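Local coordinates for putative glutathionylspermidine synthase (Methylobacillus flagellatus, PDB 3N6X), which is of unknown function but, as a circularly permuted ATP-grasp protein, probably acts as an ATP-dependent ligase, perhaps of the glutathionylspermidine synthase type, at residues 23-27 against 74-80; 425-431 against 445-451; 48-53 against 179-184; 9-13 against 151-155. Numbering follows the deposited sequence.

Interaction 1 of 4, residues 23-27 against 74-80; sequences IYAEY and VVPRILS
The hydroxyl of Tyr24 carries the polar part of this contact. Its OH donates to Pro76 O at 2.6 Å and accepts from Ile78 N at 3.1 Å, with a nearly straight N-H...O angle of 161°, so one phenol serves two backbone groups of 74-80. A tyrosine suits the place because a rigid ring spans the gap and its hydroxyl can give and take at once. With chi1 near -89°, the ring lies so that Ile78 CD1 sits over one face, 4.0 Å from the centroid, a CH-pi contact. Outward from this pair the packing is apolar. Ile23 (t,t) brings CG1 to 3.6 Å from Ile78 CG2 and CD1 to 3.7 Å from Ser80 CB. Tyr27 (chi1 t) reaches the other end of 74-80, with CE1 3.6 Å from Pro76 CD and CE2 3.8 Å from Val75 CG1. The register follows: Ile23 opposes Ser80, CA atoms 7.1 Å apart, and Tyr27 opposes Val75 at 8.7 Å. Residues 25-27 are helical, and their helix runs on past the segment. In extended 77-79, Ile78 points toward 23-27 while Arg77 and Leu79 turn away, Arg77 to form a salt bridge with Glu12. The start of helix 25-33 thus covers one side of strand 77-79, which pairs in parallel with strand 464-471, while Ser80 N-caps helix 81-105.

Interaction 2 of 4, residues 425-431 against 445-451; sequences RHVDLRP and ALCRVAL
Val427 CG1 packs on Val449 CB at 3.7 Å, and Val427 CB lies 3.9 Å from Cys447 SG. Leu429 (t,p) continues this face, placing CD1 4.1 Å from Cys447 CB and CG 3.8 Å from Ala445 CB. The short strand segments 425-430 and 446-450 run antiparallel at 155°, their axes 4.7 Å apart at closest. Val427 with Val449 and Leu429 with Cys447 are non-hydrogen-bonded pairs, CA atoms 4.4 and 4.7 Å apart. Between and beyond them lie hydrogen-bonded pairs: Asp428 N to Arg448 O (3.0 Å) and Arg448 N to Asp428 O (3.2 Å); Arg430 N to Leu446 O (2.8 Å) and Leu446 N to Arg430 O (3.1 Å). At the far end, Arg425 NE donates to Leu451 O at 2.7 Å. On the face of Asp428 and Arg448 a salt bridge joins Asp428 OD2 to Arg448 NH2 at 2.6 Å, while Arg430 turns to Asp148. The sheet is therefore two-sided: Val427, Leu429 and Cys447 pack against strand 77-79, whereas the reverse face includes paired charge beside Leu446.

Interaction 3 of 4, residues 48-53 against 179-184; sequences LLFRRV and MMMRLF
The last turns of helices 42-53 and 170-183 pack side against side, steeply crossed, in a largely apolar, partly buried contact whose centre lies about 27 Å from the centre of the chain. The short axes cross at 78° and come no nearer than 11.8 Å, so the gap is filled by side chains from both helices, Leu183 foremost; the closest CA atoms, Arg52 and Leu183, are 7.6 Å apart. Leu183 (m,t) fills the middle, its CD1 3.8 Å from Leu49 CD2 and its CD2 4.1 Å from Val53 CG1 and 4.4 Å from Leu48 CD2. A branched, flexible leucine can fit such an uneven hollow. Val53, facing the partner helix, also meets the selenium of Met179, a selenomethionine, through CG2 to SE at 3.9 Å. Phe184, the first residue to leave helical geometry, sends CE1 to 4.3 Å from Leu48 CD2 and sets its ring edge-to-face with Trp30 of helix 25-33. At the solvent-exposed border the aliphatic stem of Arg52 packs with CD 3.9 Å from Leu183 CD2; its guanidinium lies by the Phe184 ring, and NH1 approaches Leu183 O to 2.9 Å, at an angle too poor for a hydrogen bond. With Leu183 seated among Leu48, Leu49, Arg52 and Val53, the contact is a single knob-into-hole interlock between steeply crossed helices.

Interaction 4 of 4, residues 9-13 against 151-155; sequences PFDEM and RTGEN
From Pro9 the chain runs extended into Phe10, whose side chain (chi1 t) points at the turn after strand 144-151. Gly153 CA lies 4.3 Å from the centroid of the Phe10 ring, over its face, a CH-pi contact between the ring and the extended backbone of the glycine. Phe10 CB also touches Thr152 O at 3.4 Å, and Phe10 CE1 sits over a face of the Arg151 guanidinium, 3.5 Å from NE. Asp11 takes no part across the contact; its OD2 accepts from Met13 N at 2.8 Å, an Asx turn that bends the loop. That bend accompanies Glu12 (m,m), which folds back so that OE1 forms a salt bridge with Arg151 NH1 at 2.7 Å, while its OE2 serves Arg77. Arg151 is fully extended, chi1 to chi3 all t, and braces its own turn: NE donates to Gly153 O and NH2 to Glu154 O, both at 2.8 Å. Arginine suits this role by offering several donors in one plane. Backbone hydrogen bonds of Phe10 and Glu12 with Thr413 hold segment 9-13 beside strand 413-418, where it abuts the hairpin loop joining strands 144-151 and 157-163; the side chain of Met13 touches Tyr24, just before helix 25-33.

Interactions 1 and 2 are buried and reach one mixed sheet: strand 77-79 of interaction 1 lays Arg77 and Leu79 on the apolar face of interaction 2, through Val427, Leu429 and Cys447. Interactions 3 and 4 are only partly buried and do not touch each other, yet both touch interaction 1. Val74 meets Met180 and Phe184 of interaction 3; the Arg77-Glu12 salt bridge and Met13 against Tyr24 and Tyr27 join it to interaction 4. Chemistry follows position: backbone pairing dominates the sheet, a tyrosine hydroxyl bonded to main chain fixes interaction 1, interlocked hydrocarbon side chains hold the helices of interaction 3, and one ring plus a salt bridge joins the loops of interaction 4.

Interaction 1 of 4, residues 23-27 against 74-80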
loop_
_atom_site.group_PDB
_atom_site.type_symbol
_atom_site.label_atom_id
_atom_site.label_comp_id
_atom_site.label_asym_id
_atom_site.label_seq_id
_atom_site.Cartn_x
_atom_site.Cartn_y
_atom_site.Cartn_z
ATOM N N ILE A 23 23.172 3.785 12.208
ATOM C CA ILE A 23 22.351 2.610 11.899
ATOM C C ILE A 23 22.953 1.691 10.830
ATOM O O ILE A 23 22.729 0.484 10.872
ATOM C CB ILE A 23 20.869 3.004 11.591
ATOM C CG1 ILE A 23 19.932 1.789 11.751
ATOM C CG2 ILE A 23 20.723 3.676 10.206
ATOM C CD1 ILE A 23 18.603 2.101 12.043
ATOM N N TYR A 24 23.714 2.254 9.887
ATOM C CA TYR A 24 24.314 1.488 8.794
ATOM C C TYR A 24 25.803 1.105 9.033
ATOM O O TYR A 24 26.414 0.487 8.157
ATOM C CB TYR A 24 24.177 2.261 7.489
ATOM C CG TYR A 24 22.898 1.980 6.738
ATOM C CD1 TYR A 24 22.803 0.900 5.862
ATOM C CD2 TYR A 24 21.793 2.820 6.861
ATOM C CE1 TYR A 24 21.639 0.657 5.134
ATOM C CE2 TYR A 24 20.620 2.585 6.141
ATOM C CZ TYR A 24 20.545 1.494 5.286
ATOM O OH TYR A 24 19.401 1.259 4.574
ATOM N N ALA A 25 26.381 1.487 10.200
ATOM C CA ALA A 25 27.799 1.220 10.525
ATOM C C ALA A 25 28.116 -0.278 10.472
ATOM O O ALA A 25 29.053 -0.688 9.770
ATOM C CB ALA A 25 28.141 1.783 11.904
ATOM N N GLU A 26 27.284 -1.101 11.156
ATOM C CA GLU A 26 27.431 -2.551 11.184
ATOM C C GLU A 26 27.315 -3.177 9.787
ATOM O O GLU A 26 28.023 -4.149 9.495
ATOM C CB GLU A 26 26.431 -3.177 12.159
ATOM C CG GLU A 26 26.785 -4.590 12.577
ATOM C CD GLU A 26 28.047 -4.723 13.408
ATOM O OE1 GLU A 26 28.121 -4.082 14.480
ATOM O OE2 GLU A 26 28.952 -5.485 12.998
ATOM N N TYR A 27 26.454 -2.611 8.916
ATOM C CA TYR A 27 26.307 -3.120 7.547
ATOM C C TYR A 27 27.558 -2.803 6.733
ATOM O O TYR A 27 28.003 -3.638 5.948
ATOM C CB TYR A 27 25.038 -2.558 6.859
ATOM C CG TYR A 27 24.829 -3.109 5.461
ATOM C CD1 TYR A 27 24.190 -4.329 5.261
ATOM C CD2 TYR A 27 25.321 -2.438 4.341
ATOM C CE1 TYR A 27 24.035 -4.863 3.982
ATOM C CE2 TYR A 27 25.182 -2.970 3.058
ATOM C CZ TYR A 27 24.530 -4.180 2.883
ATOM O OH TYR A 27 24.381 -4.721 1.624
ATOM N N VAL A 74 20.175 -6.083 -2.685
ATOM C CA VAL A 74 20.556 -6.731 -1.419
ATOM C C VAL A 74 20.905 -5.766 -0.283
ATOM O O VAL A 74 21.188 -6.217 0.831
ATOM C CB VAL A 74 21.617 -7.860 -1.605
ATOM C CG1 VAL A 74 21.119 -8.925 -2.587
ATOM C CG2 VAL A 74 22.965 -7.293 -2.055
ATOM N N VAL A 75 20.878 -4.447 -0.542
ATOM C CA VAL A 75 21.134 -3.472 0.526
ATOM C C VAL A 75 19.802 -3.157 1.215
ATOM O O VAL A 75 18.890 -2.627 0.570
ATOM C CB VAL A 75 21.853 -2.194 0.035
ATOM C CG1 VAL A 75 22.305 -1.335 1.218
ATOM C CG2 VAL A 75 23.038 -2.542 -0.867
ATOM N N PRO A 76 19.613 -3.581 2.490
ATOM C CA PRO A 76 18.314 -3.362 3.133
ATOM C C PRO A 76 18.047 -1.901 3.461
ATOM O O PRO A 76 18.980 -1.103 3.626
ATOM C CB PRO A 76 18.406 -4.205 4.406
ATOM C CG PRO A 76 19.862 -4.238 4.723
ATOM C CD PRO A 76 20.560 -4.267 3.396
ATOM N N ARG A 77 16.769 -1.559 3.576
ATOM C CA ARG A 77 16.335 -0.257 4.034
ATOM C C ARG A 77 16.175 -0.413 5.549
ATOM O O ARG A 77 15.280 -1.124 5.996
ATOM C CB ARG A 77 14.995 0.110 3.349
ATOM C CG ARG A 77 14.341 1.358 3.874
ATOM C CD ARG A 77 14.894 2.589 3.202
ATOM N NE ARG A 77 14.287 3.809 3.722
ATOM C CZ ARG A 77 13.131 4.308 3.292
ATOM N NH1 ARG A 77 12.432 3.674 2.355
ATOM N NH2 ARG A 77 12.654 5.432 3.812
ATOM N N ILE A 78 17.128 0.110 6.327
ATOM C CA ILE A 78 17.111 -0.084 7.790
ATOM C C ILE A 78 16.474 1.091 8.499
ATOM O O ILE A 78 16.835 2.227 8.233
ATOM C CB ILE A 78 18.531 -0.423 8.370
ATOM C CG1 ILE A 78 19.273 -1.461 7.486
ATOM C CG2 ILE A 78 18.425 -0.909 9.822
ATOM C CD1 ILE A 78 20.757 -1.669 7.835
ATOM N N LEU A 79 15.524 0.811 9.415
ATOM C CA LEU A 79 14.851 1.829 10.224
ATOM C C LEU A 79 15.031 1.494 11.684
ATOM O O LEU A 79 14.929 0.331 12.056
ATOM C CB LEU A 79 13.341 1.907 9.879
ATOM C CG LEU A 79 12.984 2.193 8.397
ATOM C CD1 LEU A 79 11.524 1.880 8.119
ATOM C CD2 LEU A 79 13.300 3.637 8.010
ATOM N N SER A 80 15.328 2.499 12.519
ATOM C CA SER A 80 15.522 2.277 13.954
ATOM C C SER A 80 14.207 2.026 14.659
ATOM O O SER A 80 13.141 2.361 14.129
ATOM C CB SER A 80 16.250 3.465 14.591
ATOM O OG SER A 80 15.435 4.625 14.657
#

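Interaction 2 of 4, residues 425-431 against 445-451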
loop_
_atom_site.group_PDB
_atom_site.type_symbol
_atom_site.label_atom_id
_atom_site.label_comp_id
_atom_site.label_asym_id
_atom_site.label_seq_id
_atom_site.Cartn_x
_atom_site.Cartn_y
_atom_site.Cartn_z
ATOM N N ARG A 425 20.109 5.818 -4.421
ATOM C CA ARG A 425 18.939 5.682 -5.295
ATOM C C ARG A 425 17.651 5.959 -4.521
ATOM O O ARG A 425 17.581 5.694 -3.320
ATOM C CB ARG A 425 18.895 4.308 -5.979
ATOM C CG ARG A 425 19.982 4.107 -7.045
ATOM C CD ARG A 425 19.829 5.068 -8.210
ATOM N NE ARG A 425 20.796 4.811 -9.281
ATOM C CZ ARG A 425 21.992 5.390 -9.363
ATOM N NH1 ARG A 425 22.406 6.211 -8.406
ATOM N NH2 ARG A 425 22.795 5.126 -10.385
ATOM N N HIS A 426 16.646 6.529 -5.200
ATOM C CA HIS A 426 15.380 6.913 -4.572
ATOM C C HIS A 426 14.521 5.711 -4.174
ATOM O O HIS A 426 14.377 4.760 -4.943
ATOM C CB HIS A 426 14.602 7.893 -5.467
ATOM C CG HIS A 426 15.318 9.193 -5.695
ATOM N ND1 HIS A 426 15.549 10.086 -4.655
ATOM C CD2 HIS A 426 15.827 9.712 -6.836
ATOM C CE1 HIS A 426 16.200 11.104 -5.195
ATOM N NE2 HIS A 426 16.387 10.927 -6.505
ATOM N N VAL A 427 13.965 5.758 -2.956
ATOM C CA VAL A 427 13.109 4.686 -2.421
ATOM C C VAL A 427 11.792 5.229 -1.879
ATOM O O VAL A 427 11.722 6.385 -1.432
ATOM C CB VAL A 427 13.825 3.853 -1.307
ATOM C CG1 VAL A 427 14.912 2.955 -1.885
ATOM C CG2 VAL A 427 14.381 4.755 -0.203
ATOM N N ASP A 428 10.790 4.355 -1.791
ATOM C CA ASP A 428 9.564 4.647 -1.070
ATOM C C ASP A 428 9.202 3.446 -0.176
ATOM O O ASP A 428 9.804 2.372 -0.318
ATOM C CB ASP A 428 8.424 5.107 -1.998
ATOM C CG ASP A 428 7.647 4.019 -2.705
ATOM O OD1 ASP A 428 8.088 2.857 -2.669
ATOM O OD2 ASP A 428 6.610 4.339 -3.318
ATOM N N LEU A 429 8.278 3.643 0.774
ATOM C CA LEU A 429 7.957 2.643 1.775
ATOM C C LEU A 429 6.450 2.392 1.881
ATOM O O LEU A 429 5.675 3.342 2.030
ATOM C CB LEU A 429 8.505 3.151 3.128
ATOM C CG LEU A 429 8.777 2.108 4.193
ATOM C CD1 LEU A 429 10.033 1.293 3.861
ATOM C CD2 LEU A 429 8.918 2.756 5.551
ATOM N N ARG A 430 6.035 1.119 1.853
ATOM C CA ARG A 430 4.632 0.776 2.054
ATOM C C ARG A 430 4.397 -0.197 3.234
ATOM O O ARG A 430 4.405 -1.411 3.042
ATOM C CB ARG A 430 3.958 0.262 0.762
ATOM C CG ARG A 430 2.430 0.089 0.924
ATOM C CD ARG A 430 1.791 -0.713 -0.193
ATOM N NE ARG A 430 1.368 0.143 -1.303
ATOM C CZ ARG A 430 0.495 -0.223 -2.237
ATOM N NH1 ARG A 430 -0.068 -1.424 -2.195
ATOM N NH2 ARG A 430 0.176 0.611 -3.216
ATOM N N PRO A 431 4.127 0.313 4.454
ATOM C CA PRO A 431 3.707 -0.589 5.533
ATOM C C PRO A 431 2.201 -0.910 5.401
ATOM O O PRO A 431 1.488 -0.249 4.636
ATOM C CB PRO A 431 4.022 0.206 6.801
ATOM C CG PRO A 431 3.945 1.640 6.393
ATOM C CD PRO A 431 4.093 1.728 4.884
ATOM N N ALA A 445 7.733 -3.601 5.922
ATOM C CA ALA A 445 7.155 -2.806 4.849
ATOM C C ALA A 445 7.713 -3.234 3.505
ATOM O O ALA A 445 8.824 -3.775 3.429
ATOM C CB ALA A 445 7.456 -1.321 5.076
ATOM N N LEU A 446 6.967 -2.958 2.433
ATOM C CA LEU A 446 7.476 -3.164 1.102
ATOM C C LEU A 446 8.286 -1.922 0.737
ATOM O O LEU A 446 7.784 -0.820 0.846
ATOM C CB LEU A 446 6.321 -3.374 0.093
ATOM C CG LEU A 446 6.717 -3.338 -1.407
ATOM C CD1 LEU A 446 7.713 -4.451 -1.752
ATOM C CD2 LEU A 446 5.502 -3.426 -2.290
ATOM N N CYS A 447 9.547 -2.095 0.378
ATOM C CA CYS A 447 10.365 -0.979 -0.057
ATOM C C CYS A 447 10.644 -1.104 -1.538
ATOM O O CYS A 447 11.082 -2.156 -1.992
ATOM C CB CYS A 447 11.652 -0.887 0.750
ATOM S SG CYS A 447 12.771 0.421 0.205
ATOM N N ARG A 448 10.333 -0.055 -2.299
ATOM C CA ARG A 448 10.550 -0.022 -3.745
ATOM C C ARG A 448 11.657 0.949 -4.063
ATOM O O ARG A 448 11.774 1.989 -3.403
ATOM C CB ARG A 448 9.271 0.360 -4.478
ATOM C CG ARG A 448 8.189 -0.707 -4.404
ATOM C CD ARG A 448 6.940 -0.263 -5.120
ATOM N NE ARG A 448 6.201 0.749 -4.359
ATOM C CZ ARG A 448 5.507 1.740 -4.914
ATOM N NH1 ARG A 448 5.453 1.865 -6.235
ATOM N NH2 ARG A 448 4.848 2.603 -4.152
ATOM N N VAL A 449 12.516 0.593 -5.025
ATOM C CA VAL A 449 13.675 1.425 -5.373
ATOM C C VAL A 449 13.687 1.815 -6.860
ATOM O O VAL A 449 13.390 0.981 -7.724
ATOM C CB VAL A 449 15.021 0.766 -4.908
ATOM C CG1 VAL A 449 15.219 -0.614 -5.533
ATOM C CG2 VAL A 449 16.221 1.672 -5.189
ATOM N N ALA A 450 13.999 3.096 -7.147
ATOM C CA ALA A 450 14.145 3.603 -8.517
ATOM C C ALA A 450 15.616 3.429 -8.914
ATOM O O ALA A 450 16.468 4.236 -8.521
ATOM C CB ALA A 450 13.742 5.076 -8.582
ATOM N N LEU A 451 15.921 2.313 -9.597
ATOM C CA LEU A 451 17.289 1.900 -9.944
ATOM C C LEU A 451 18.041 2.840 -10.897
ATOM O O LEU A 451 19.236 3.069 -10.694
ATOM C CB LEU A 451 17.308 0.442 -10.464
ATOM C CG LEU A 451 16.796 -0.631 -9.463
ATOM C CD1 LEU A 451 16.412 -1.912 -10.174
ATOM C CD2 LEU A 451 17.819 -0.907 -8.375
#

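Interaction 3 of 4, residues 48-53 against 179-184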
loop_
_atom_site.group_PDB
_atom_site.type_symbol
_atom_site.label_atom_id
_atom_site.label_comp_id
_atom_site.label_asym_id
_atom_site.label_seq_id
_atom_site.Cartn_x
_atom_site.Cartn_y
_atom_site.Cartn_z
ATOM N N LEU A 48 26.587 -12.806 -7.916
ATOM C CA LEU A 48 26.351 -13.416 -6.599
ATOM C C LEU A 48 24.942 -14.045 -6.549
ATOM O O LEU A 48 24.794 -15.197 -6.133
ATOM C CB LEU A 48 26.507 -12.350 -5.478
ATOM C CG LEU A 48 26.485 -12.870 -4.015
ATOM C CD1 LEU A 48 27.297 -11.962 -3.104
ATOM C CD2 LEU A 48 25.051 -12.981 -3.479
ATOM N N LEU A 49 23.918 -13.283 -6.983
ATOM C CA LEU A 49 22.529 -13.738 -6.981
ATOM C C LEU A 49 22.295 -14.934 -7.900
ATOM O O LEU A 49 21.504 -15.814 -7.563
ATOM C CB LEU A 49 21.572 -12.583 -7.312
ATOM C CG LEU A 49 21.358 -11.583 -6.169
ATOM C CD1 LEU A 49 20.988 -10.211 -6.704
ATOM C CD2 LEU A 49 20.308 -12.080 -5.193
ATOM N N PHE A 50 23.020 -15.003 -9.028
ATOM C CA PHE A 50 22.901 -16.146 -9.934
ATOM C C PHE A 50 23.622 -17.386 -9.379
ATOM O O PHE A 50 23.040 -18.463 -9.359
ATOM C CB PHE A 50 23.421 -15.803 -11.338
ATOM C CG PHE A 50 23.379 -16.981 -12.281
ATOM C CD1 PHE A 50 22.174 -17.418 -12.822
ATOM C CD2 PHE A 50 24.537 -17.688 -12.588
ATOM C CE1 PHE A 50 22.134 -18.524 -13.669
ATOM C CE2 PHE A 50 24.491 -18.798 -13.428
ATOM C CZ PHE A 50 23.293 -19.204 -13.970
ATOM N N ARG A 51 24.901 -17.230 -8.959
ATOM C CA ARG A 51 25.722 -18.324 -8.419
ATOM C C ARG A 51 25.056 -19.009 -7.219
ATOM O O ARG A 51 25.087 -20.239 -7.119
ATOM C CB ARG A 51 27.111 -17.811 -7.997
ATOM C CG ARG A 51 28.094 -17.604 -9.146
ATOM C CD ARG A 51 29.518 -17.387 -8.635
ATOM N NE ARG A 51 29.562 -16.550 -7.426
ATOM C CZ ARG A 51 29.702 -15.225 -7.435
ATOM N NH1 ARG A 51 29.833 -14.574 -8.585
ATOM N NH2 ARG A 51 29.718 -14.546 -6.296
ATOM N N ARG A 52 24.472 -18.207 -6.303
ATOM C CA ARG A 52 23.844 -18.720 -5.089
ATOM C C ARG A 52 22.388 -19.158 -5.309
ATOM O O ARG A 52 22.037 -20.287 -4.964
ATOM C CB ARG A 52 23.929 -17.691 -3.943
ATOM C CG ARG A 52 25.341 -17.402 -3.440
ATOM C CD ARG A 52 25.282 -16.609 -2.150
ATOM N NE ARG A 52 26.564 -15.992 -1.806
ATOM C CZ ARG A 52 26.808 -15.391 -0.644
ATOM N NH1 ARG A 52 25.871 -15.342 0.296
ATOM N NH2 ARG A 52 27.996 -14.850 -0.406
ATOM N N VAL A 53 21.531 -18.254 -5.831
ATOM C CA VAL A 53 20.099 -18.545 -5.982
ATOM C C VAL A 53 19.551 -18.666 -7.435
ATOM O O VAL A 53 18.346 -18.855 -7.620
ATOM C CB VAL A 53 19.173 -17.718 -5.026
ATOM C CG1 VAL A 53 19.365 -18.144 -3.569
ATOM C CG2 VAL A 53 19.390 -16.217 -5.190
HETATM N N MSE A 179 14.529 -14.272 1.433
HETATM C CA MSE A 179 15.664 -14.192 0.497
HETATM C C MSE A 179 16.943 -13.696 1.198
HETATM O O MSE A 179 18.012 -14.287 1.014
HETATM C CB MSE A 179 15.296 -13.267 -0.690
HETATM C CG MSE A 179 16.457 -12.991 -1.656
HETATM SE SE MSE A 179 17.171 -14.636 -2.447
HETATM C CE MSE A 179 15.949 -14.831 -3.831
HETATM N N MSE A 180 16.826 -12.603 2.001
HETATM C CA MSE A 180 17.942 -12.008 2.743
HETATM C C MSE A 180 18.486 -12.971 3.789
HETATM O O MSE A 180 19.701 -13.040 3.986
HETATM C CB MSE A 180 17.508 -10.687 3.419
HETATM C CG MSE A 180 17.308 -9.542 2.436
HETATM SE SE MSE A 180 18.949 -8.850 1.626
HETATM C CE MSE A 180 19.839 -8.236 3.175
HETATM N N MSE A 181 17.577 -13.691 4.495
HETATM C CA MSE A 181 17.941 -14.674 5.515
HETATM C C MSE A 181 18.657 -15.885 4.873
HETATM O O MSE A 181 19.577 -16.450 5.469
HETATM C CB MSE A 181 16.693 -15.129 6.301
HETATM C CG MSE A 181 17.015 -16.162 7.413
HETATM SE SE MSE A 181 18.286 -15.470 8.781
HETATM C CE MSE A 181 17.012 -14.411 9.780
ATOM N N ARG A 182 18.234 -16.269 3.655
ATOM C CA ARG A 182 18.824 -17.389 2.923
ATOM C C ARG A 182 20.239 -17.015 2.421
ATOM O O ARG A 182 21.161 -17.812 2.555
ATOM C CB ARG A 182 17.909 -17.778 1.750
ATOM C CG ARG A 182 18.207 -19.114 1.102
ATOM C CD ARG A 182 17.230 -19.338 -0.043
ATOM N NE ARG A 182 17.212 -20.725 -0.513
ATOM C CZ ARG A 182 16.531 -21.135 -1.580
ATOM N NH1 ARG A 182 15.817 -20.271 -2.293
ATOM N NH2 ARG A 182 16.559 -22.411 -1.942
ATOM N N LEU A 183 20.408 -15.790 1.883
ATOM C CA LEU A 183 21.699 -15.336 1.368
ATOM C C LEU A 183 22.684 -14.984 2.478
ATOM O O LEU A 183 23.843 -15.392 2.406
ATOM C CB LEU A 183 21.524 -14.111 0.443
ATOM C CG LEU A 183 20.808 -14.312 -0.890
ATOM C CD1 LEU A 183 20.468 -12.966 -1.517
ATOM C CD2 LEU A 183 21.642 -15.146 -1.855
ATOM N N PHE A 184 22.261 -14.139 3.458
ATOM C CA PHE A 184 23.183 -13.605 4.471
ATOM C C PHE A 184 22.734 -13.827 5.942
ATOM O O PHE A 184 22.554 -12.850 6.682
ATOM C CB PHE A 184 23.471 -12.112 4.204
ATOM C CG PHE A 184 23.470 -11.712 2.744
ATOM C CD1 PHE A 184 24.539 -12.040 1.914
ATOM C CD2 PHE A 184 22.409 -10.997 2.204
ATOM C CE1 PHE A 184 24.543 -11.661 0.565
ATOM C CE2 PHE A 184 22.419 -10.611 0.857
ATOM C CZ PHE A 184 23.489 -10.938 0.048
#

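Interaction 4 of 4, residues 9-13 against 151-155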
loop_
_atom_site.group_PDB
_atom_site.type_symbol
_atom_site.label_atom_id
_atom_site.label_comp_id
_atom_site.label_asym_id
_atom_site.label_seq_id
_atom_site.Cartn_x
_atom_site.Cartn_y
_atom_site.Cartn_z
ATOM N N PRO A 9 19.849 15.077 -2.040
ATOM C CA PRO A 9 18.768 14.436 -1.263
ATOM C C PRO A 9 19.302 13.593 -0.097
ATOM O O PRO A 9 20.349 12.945 -0.232
ATOM C CB PRO A 9 18.036 13.568 -2.306
ATOM C CG PRO A 9 18.520 14.042 -3.634
ATOM C CD PRO A 9 19.903 14.551 -3.417
ATOM N N PHE A 10 18.589 13.626 1.065
ATOM C CA PHE A 10 18.939 12.876 2.282
ATOM C C PHE A 10 19.188 11.398 1.978
ATOM O O PHE A 10 18.336 10.749 1.378
ATOM C CB PHE A 10 17.822 13.023 3.346
ATOM C CG PHE A 10 17.949 12.110 4.548
ATOM C CD1 PHE A 10 17.352 10.851 4.554
ATOM C CD2 PHE A 10 18.644 12.517 5.681
ATOM C CE1 PHE A 10 17.477 10.005 5.662
ATOM C CE2 PHE A 10 18.759 11.673 6.792
ATOM C CZ PHE A 10 18.172 10.424 6.776
ATOM N N ASP A 11 20.360 10.868 2.395
ATOM C CA ASP A 11 20.684 9.451 2.201
ATOM C C ASP A 11 20.493 8.672 3.496
ATOM O O ASP A 11 20.828 9.174 4.575
ATOM C CB ASP A 11 22.109 9.257 1.650
ATOM C CG ASP A 11 22.389 7.828 1.197
ATOM O OD1 ASP A 11 22.004 7.478 0.062
ATOM O OD2 ASP A 11 22.967 7.057 1.991
ATOM N N GLU A 12 19.940 7.446 3.391
ATOM C CA GLU A 12 19.681 6.580 4.547
ATOM C C GLU A 12 20.985 6.146 5.240
ATOM O O GLU A 12 20.996 5.987 6.457
ATOM C CB GLU A 12 18.853 5.332 4.139
ATOM C CG GLU A 12 17.537 5.620 3.413
ATOM C CD GLU A 12 16.392 6.212 4.226
ATOM O OE1 GLU A 12 16.427 6.128 5.477
ATOM O OE2 GLU A 12 15.418 6.694 3.601
HETATM N N MSE A 13 22.079 5.949 4.462
HETATM C CA MSE A 13 23.370 5.480 4.993
HETATM C C MSE A 13 24.395 6.603 5.222
HETATM O O MSE A 13 24.973 6.676 6.304
HETATM C CB MSE A 13 23.961 4.384 4.081
HETATM C CG MSE A 13 25.217 3.709 4.635
HETATM SE SE MSE A 13 26.104 2.505 3.362
HETATM C CE MSE A 13 24.883 1.052 3.308
ATOM N N ARG A 151 10.515 9.658 2.477
ATOM C CA ARG A 151 11.331 10.348 3.477
ATOM C C ARG A 151 12.078 11.523 2.824
ATOM O O ARG A 151 12.537 11.397 1.693
ATOM C CB ARG A 151 12.323 9.360 4.088
ATOM C CG ARG A 151 12.968 9.844 5.356
ATOM C CD ARG A 151 13.977 8.841 5.864
ATOM N NE ARG A 151 14.472 9.201 7.192
ATOM C CZ ARG A 151 15.063 8.345 8.018
ATOM N NH1 ARG A 151 15.235 7.077 7.662
ATOM N NH2 ARG A 151 15.477 8.748 9.210
ATOM N N THR A 152 12.164 12.667 3.512
ATOM C CA THR A 152 12.908 13.818 2.985
ATOM C C THR A 152 14.057 14.229 3.924
ATOM O O THR A 152 15.011 14.878 3.485
ATOM C CB THR A 152 11.972 14.992 2.619
ATOM O OG1 THR A 152 11.172 15.338 3.749
ATOM C CG2 THR A 152 11.091 14.689 1.408
ATOM N N GLY A 153 13.954 13.833 5.193
ATOM C CA GLY A 153 14.954 14.139 6.210
ATOM C C GLY A 153 15.095 13.064 7.273
ATOM O O GLY A 153 14.582 11.951 7.112
ATOM N N GLU A 154 15.817 13.393 8.370
ATOM C CA GLU A 154 16.047 12.486 9.503
ATOM C C GLU A 154 14.719 12.173 10.199
ATOM O O GLU A 154 14.435 11.009 10.504
ATOM C CB GLU A 154 17.049 13.121 10.501
ATOM C CG GLU A 154 17.398 12.246 11.702
ATOM C CD GLU A 154 18.447 11.168 11.473
ATOM O OE1 GLU A 154 19.049 11.132 10.374
ATOM O OE2 GLU A 154 18.678 10.367 12.408
ATOM N N ASN A 155 13.900 13.214 10.418
ATOM C CA ASN A 155 12.603 13.093 11.070
ATOM C C ASN A 155 11.471 13.650 10.170
ATOM O O ASN A 155 10.483 14.191 10.683
ATOM C CB ASN A 155 12.631 13.801 12.434
#